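Local coordinates for D-alanyl-D-alanine carboxypeptidase (Penicillin binding protein) family protein (Francisella tularensis subsp. tularensis, PDB 6OSU) that probably removes the C-terminal D-alanine from peptidoglycan precursor peptides as a serine-type D-Ala-D-Ala carboxypeptidase of the penicillin-binding protein class, at residues 69-74 with 184-189; 154-159 with 176-181. One frame throughout, in Å; residues are numbered along the deposited sequence.

Interaction 1 of 2, residues 69-74 with 184-189; sequences MTSYIV and RSYIYN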
loop_
_atom_site.group_PDB
_atom_site.type_symbol
_atom_site.label_atom_id
_atom_site.label_comp_id
_atom_site.label_asym_id
_atom_site.label_seq_id
_atom_site.Cartn_x
_atom_site.Cartn_y
_atom_site.Cartn_z
ATOM N N MET A 69 0.445 -11.770 -0.423
ATOM C CA MET A 69 1.779 -12.360 -0.401
ATOM C C MET A 69 1.956 -13.349 -1.542
ATOM O O MET A 69 3.010 -13.378 -2.191
ATOM C CB MET A 69 2.042 -13.043 0.939
ATOM C CG MET A 69 3.354 -13.813 0.965
ATOM S SD MET A 69 4.771 -12.738 0.659
ATOM C CE MET A 69 5.015 -12.031 2.286
ATOM N N THR A 70 0.937 -14.169 -1.806
ATOM C CA THR A 70 1.019 -15.092 -2.933
ATOM C C THR A 70 1.204 -14.328 -4.236
ATOM O O THR A 70 2.076 -14.660 -5.048
ATOM C CB THR A 70 -0.231 -15.973 -2.990
ATOM O OG1 THR A 70 -0.359 -16.701 -1.761
ATOM C CG2 THR A 70 -0.134 -16.963 -4.142
ATOM N N SER A 71 0.408 -13.278 -4.438
ATOM C CA SER A 71 0.577 -12.436 -5.617
ATOM C C SER A 71 1.929 -11.733 -5.608
ATOM O O SER A 71 2.536 -11.526 -6.665
ATOM C CB SER A 71 -0.556 -11.415 -5.690
ATOM O OG SER A 71 -0.382 -10.555 -6.802
ATOM N N TYR A 72 2.408 -11.346 -4.422
ATOM C CA TYR A 72 3.725 -10.723 -4.308
ATOM C C TYR A 72 4.812 -11.641 -4.858
ATOM O O TYR A 72 5.682 -11.210 -5.623
ATOM C CB TYR A 72 4.000 -10.374 -2.844
ATOM C CG TYR A 72 5.287 -9.625 -2.584
ATOM C CD1 TYR A 72 5.290 -8.241 -2.457
ATOM C CD2 TYR A 72 6.497 -10.300 -2.447
ATOM C CE1 TYR A 72 6.460 -7.549 -2.211
ATOM C CE2 TYR A 72 7.672 -9.617 -2.201
ATOM C CZ TYR A 72 7.649 -8.244 -2.084
ATOM O OH TYR A 72 8.817 -7.563 -1.841
ATOM N N ILE A 73 4.780 -12.915 -4.472
ATOM C CA ILE A 73 5.799 -13.854 -4.926
ATOM C C ILE A 73 5.671 -14.113 -6.425
ATOM O O ILE A 73 6.677 -14.285 -7.125
ATOM C CB ILE A 73 5.705 -15.149 -4.100
ATOM C CG1 ILE A 73 6.185 -14.887 -2.672
ATOM C CG2 ILE A 73 6.486 -16.266 -4.758
ATOM C CD1 ILE A 73 5.924 -16.021 -1.715
ATOM N N VAL A 74 4.441 -14.130 -6.942
ATOM C CA VAL A 74 4.232 -14.325 -8.376
ATOM C C VAL A 74 4.877 -13.193 -9.167
ATOM O O VAL A 74 5.556 -13.423 -10.174
ATOM C CB VAL A 74 2.729 -14.445 -8.693
ATOM C CG1 VAL A 74 2.503 -14.474 -10.209
ATOM C CG2 VAL A 74 2.139 -15.686 -8.035
ATOM N N ARG A 184 3.343 -1.648 0.703
ATOM C CA ARG A 184 4.321 -0.654 0.262
ATOM C C ARG A 184 5.417 -1.290 -0.586
ATOM O O ARG A 184 5.805 -0.744 -1.626
ATOM C CB ARG A 184 4.928 0.062 1.467
ATOM C CG ARG A 184 5.883 1.185 1.104
ATOM C CD ARG A 184 6.408 1.895 2.348
ATOM N NE ARG A 184 7.215 3.066 2.013
ATOM C CZ ARG A 184 8.509 3.193 2.290
ATOM N NH1 ARG A 184 9.156 2.222 2.923
ATOM N NH2 ARG A 184 9.155 4.298 1.942
ATOM N N SER A 185 5.926 -2.448 -0.159
ATOM C CA SER A 185 6.918 -3.156 -0.963
ATOM C C SER A 185 6.347 -3.551 -2.323
ATOM O O SER A 185 7.039 -3.473 -3.347
ATOM C CB SER A 185 7.412 -4.387 -0.204
ATOM O OG SER A 185 8.384 -5.090 -0.952
ATOM N N TYR A 186 5.080 -3.969 -2.350
ATOM C CA TYR A 186 4.440 -4.379 -3.597
ATOM C C TYR A 186 4.357 -3.216 -4.581
ATOM O O TYR A 186 4.723 -3.356 -5.755
ATOM C CB TYR A 186 3.051 -4.938 -3.287
ATOM C CG TYR A 186 2.481 -5.886 -4.315
ATOM C CD1 TYR A 186 1.946 -7.107 -3.929
ATOM C CD2 TYR A 186 2.444 -5.552 -5.659
ATOM C CE1 TYR A 186 1.409 -7.975 -4.855
ATOM C CE2 TYR A 186 1.911 -6.413 -6.593
ATOM C CZ TYR A 186 1.395 -7.623 -6.184
ATOM O OH TYR A 186 0.861 -8.488 -7.110
ATOM N N ILE A 187 3.873 -2.058 -4.118
ATOM C CA ILE A 187 3.788 -0.875 -4.976
ATOM C C ILE A 187 5.146 -0.554 -5.576
ATOM O O ILE A 187 5.260 -0.202 -6.756
ATOM C CB ILE A 187 3.254 0.335 -4.186
ATOM C CG1 ILE A 187 2.026 -0.032 -3.368
ATOM C CG2 ILE A 187 2.929 1.479 -5.126
ATOM C CD1 ILE A 187 0.951 -0.550 -4.190
ATOM N N TYR A 188 6.194 -0.661 -4.766
ATOM C CA TYR A 188 7.510 -0.189 -5.170
ATOM C C TYR A 188 8.183 -1.161 -6.131
ATOM O O TYR A 188 8.690 -0.755 -7.181
ATOM C CB TYR A 188 8.371 0.039 -3.925
ATOM C CG TYR A 188 9.794 0.420 -4.229
ATOM C CD1 TYR A 188 10.119 1.711 -4.625
ATOM C CD2 TYR A 188 10.819 -0.511 -4.117
ATOM C CE1 TYR A 188 11.426 2.064 -4.905
ATOM C CE2 TYR A 188 12.127 -0.168 -4.393
ATOM C CZ TYR A 188 12.425 1.119 -4.789
ATOM O OH TYR A 188 13.728 1.459 -5.066
ATOM N N ASN A 189 8.186 -2.451 -5.793
ATOM C CA ASN A 189 8.946 -3.416 -6.575
ATOM C C ASN A 189 8.199 -3.886 -7.816
ATOM O O ASN A 189 8.838 -4.246 -8.810
ATOM C CB ASN A 189 9.321 -4.616 -5.703
ATOM C CG ASN A 189 10.352 -4.265 -4.643
ATOM O OD1 ASN A 189 10.032 -4.177 -3.456
ATOM N ND2 ASN A 189 11.592 -4.062 -5.067
#
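S185 meets Y72 hydroxyl to hydroxyl: its OG, anti to the backbone N (chi1 -179°), lies 2.7 Å from Y72 OH in a hydrogen bond whose donor either group could be. The same OG sits near the plane of the Y72 ring at its edge, 3.4 Å from Y72 CE1, and Y186 N also lies in the plane of that ring at its edge. Y186 carries the other half of the contact. Its ring presents a face to the edge of Y72 in an offset edge-to-face pair, centroids 5.8 Å apart and planes at 77°, with the two CD1 atoms 3.8 Å from each other. The two tyrosines slide past one another in opposite directions, each sending its hydroxyl toward the partner helix. The axes of 69-74 and 184-189 pass 10.8 Å apart at closest approach, inclined by 24° and pointing the same way; helix 66-79 follows the predicted nucleophile S64 and carries K67, and is the central helix of the penicillin-binding protein fold. Y186 CE1 lies 3.5 Å from Y72 N. Y186 OH lies 2.4 Å from S71 OG, so short that its detail is doubtful; S71 OG also has weak hydrogen bonds to D121 and Y197. Finally the CB of N189 points toward helix 66-79, while its carbonyl O accepts a hydrogen bond from K79 NZ.

Interaction 2 of 2, residues 154-159 with 176-181; sequences IGMNNT and AHDMAL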
loop_
_atom_site.group_PDB
_atom_site.type_symbol
_atom_site.label_atom_id
_atom_site.label_comp_id
_atom_site.label_asym_id
_atom_site.label_seq_id
_atom_site.Cartn_x
_atom_site.Cartn_y
_atom_site.Cartn_z
ATOM N N ILE A 154 10.878 -9.149 4.081
ATOM C CA ILE A 154 10.297 -7.814 3.982
ATOM C C ILE A 154 10.321 -7.094 5.326
ATOM O O ILE A 154 10.250 -5.862 5.371
ATOM C CB ILE A 154 8.866 -7.914 3.421
ATOM C CG1 ILE A 154 8.875 -8.639 2.074
ATOM C CG2 ILE A 154 8.235 -6.537 3.253
ATOM C CD1 ILE A 154 7.508 -8.770 1.453
ATOM N N GLY A 155 10.454 -7.826 6.425
ATOM C CA GLY A 155 10.374 -7.239 7.744
ATOM C C GLY A 155 9.035 -7.404 8.426
ATOM O O GLY A 155 8.774 -6.707 9.415
ATOM N N MET A 156 8.177 -8.287 7.922
ATOM C CA MET A 156 6.896 -8.600 8.549
ATOM C C MET A 156 7.159 -9.607 9.662
ATOM O O MET A 156 7.047 -10.820 9.477
ATOM C CB MET A 156 5.913 -9.139 7.516
ATOM C CG MET A 156 5.813 -8.295 6.252
ATOM S SD MET A 156 4.897 -9.123 4.938
ATOM C CE MET A 156 3.324 -9.389 5.751
ATOM N N ASN A 157 7.516 -9.093 10.836
ATOM C CA ASN A 157 7.957 -9.932 11.940
ATOM C C ASN A 157 6.812 -10.488 12.775
ATOM O O ASN A 157 7.060 -11.304 13.670
ATOM C CB ASN A 157 8.909 -9.146 12.847
ATOM C CG ASN A 157 10.186 -8.746 12.139
ATOM O OD1 ASN A 157 10.461 -7.562 11.957
ATOM N ND2 ASN A 157 10.975 -9.736 11.736
ATOM N N ASN A 158 5.577 -10.071 12.515
ATOM C CA ASN A 158 4.441 -10.609 13.251
ATOM C C ASN A 158 3.437 -11.211 12.281
ATOM O O ASN A 158 2.246 -10.887 12.323
ATOM C CB ASN A 158 3.794 -9.523 14.109
ATOM C CG ASN A 158 4.720 -9.011 15.192
ATOM O OD1 ASN A 158 5.283 -9.790 15.962
ATOM N ND2 ASN A 158 4.892 -7.697 15.252
ATOM N N THR A 159 3.916 -12.091 11.406
ATOM C CA THR A 159 3.108 -12.649 10.331
ATOM C C THR A 159 3.490 -14.103 10.129
ATOM O O THR A 159 4.676 -14.429 10.059
ATOM C CB THR A 159 3.312 -11.864 9.030
ATOM O OG1 THR A 159 2.624 -10.614 9.119
ATOM C CG2 THR A 159 2.786 -12.639 7.833
ATOM N N ALA A 176 -1.848 -5.264 11.047
ATOM C CA ALA A 176 -2.104 -4.159 10.129
ATOM C C ALA A 176 -0.802 -3.501 9.697
ATOM O O ALA A 176 -0.654 -3.109 8.535
ATOM C CB ALA A 176 -3.042 -3.139 10.779
ATOM N N HIS A 177 0.159 -3.388 10.615
ATOM C CA HIS A 177 1.460 -2.825 10.265
ATOM C C HIS A 177 2.192 -3.721 9.273
ATOM O O HIS A 177 2.755 -3.240 8.283
ATOM C CB HIS A 177 2.295 -2.621 11.530
ATOM C CG HIS A 177 3.598 -1.922 11.294
ATOM N ND1 HIS A 177 4.599 -1.881 12.241
ATOM C CD2 HIS A 177 4.061 -1.230 10.227
ATOM C CE1 HIS A 177 5.625 -1.199 11.764
ATOM N NE2 HIS A 177 5.325 -0.793 10.544
ATOM N N ASP A 178 2.190 -5.033 9.522
ATOM C CA ASP A 178 2.871 -5.953 8.616
ATOM C C ASP A 178 2.243 -5.931 7.229
ATOM O O ASP A 178 2.951 -6.011 6.218
ATOM C CB ASP A 178 2.847 -7.369 9.187
ATOM C CG ASP A 178 3.991 -7.632 10.151
ATOM O OD1 ASP A 178 4.671 -6.663 10.559
ATOM O OD2 ASP A 178 4.218 -8.814 10.488
ATOM N N MET A 179 0.913 -5.820 7.159
ATOM C CA MET A 179 0.249 -5.799 5.861
ATOM C C MET A 179 0.509 -4.496 5.116
ATOM O O MET A 179 0.576 -4.494 3.882
ATOM C CB MET A 179 -1.249 -6.037 6.035
ATOM C CG MET A 179 -1.610 -7.511 6.130
ATOM S SD MET A 179 -1.312 -8.349 4.562
ATOM C CE MET A 179 -1.181 -10.057 5.096
ATOM N N ALA A 180 0.673 -3.386 5.841
ATOM C CA ALA A 180 1.048 -2.136 5.190
ATOM C C ALA A 180 2.474 -2.201 4.661
ATOM O O ALA A 180 2.773 -1.662 3.588
ATOM C CB ALA A 180 0.881 -0.966 6.161
ATOM N N LEU A 181 3.371 -2.856 5.400
ATOM C CA LEU A 181 4.731 -3.043 4.906
ATOM C C LEU A 181 4.733 -3.858 3.619
ATOM O O LEU A 181 5.423 -3.510 2.653
ATOM C CB LEU A 181 5.589 -3.714 5.978
ATOM C CG LEU A 181 5.947 -2.855 7.198
ATOM C CD1 LEU A 181 6.525 -3.706 8.317
ATOM C CD2 LEU A 181 6.928 -1.756 6.810
HETATM O O HOH W 1 6.815 -6.224 12.035
HETATM O O HOH W 2 3.842 -5.769 12.994
#
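I154, the last residue of its helix, places CG2 4.2 Å from L181 O, a loose contact with helix 176-189. G155 then turns the chain with a positive phi of 99°, and its carbonyl O lies 3.9 Å from L181 CD1. M156 packs against D178: CB is 3.4 Å from D178 OD2, and a chain bent at chi3 (59°) brings CE to 3.4 Å from the D178 carbonyl O. At N157 the backbone N-H reaches D178 OD1 through a water. N158 N donates directly to D178 OD2 at 2.7 Å, using the syn lone pair (N-H...O 143°); N158 ND2 meets D178 OD1 through a second water, while N158 OD1 accepts from R59 NH2. T159 OG1 donates to the anti lone pair of D178 OD2 at 2.8 Å and is also hydrogen-bonded to T174 OG1. D178 OD2 is thus gripped by two protein donors and D178 OD1 is hydrated, which would be expected to favour the ionised carboxylate. Here D178, from the first turn of helix 176-189, ties down the loop that follows helix 140-154, which ends in a Schellman motif with G155 at C-prime and continues into an inverse gamma turn centred on M156.

From the N terminus, the chain passes S64 and enters helix 66-79, which carries K67 and supplies the first side of interaction 1. It then runs through helices 113-123, 126-137 and 140-154 before 154-159 opens interaction 2. That contact closes a short loop of 16 residues without helix or strand when 176-181 arrives; 184-189, farther along the same helix, closes the much longer loop of interaction 1, so the loop of interaction 2 lies wholly within that of interaction 1. The two sites adjoin: Y72 CZ packs 3.6 Å from I154 CD1, and M69 CE 3.9 Å from M156 SD. Helix 176-189 takes part in both interactions, and it, helix 66-79 and the end of helix 140-154 pack on one another there.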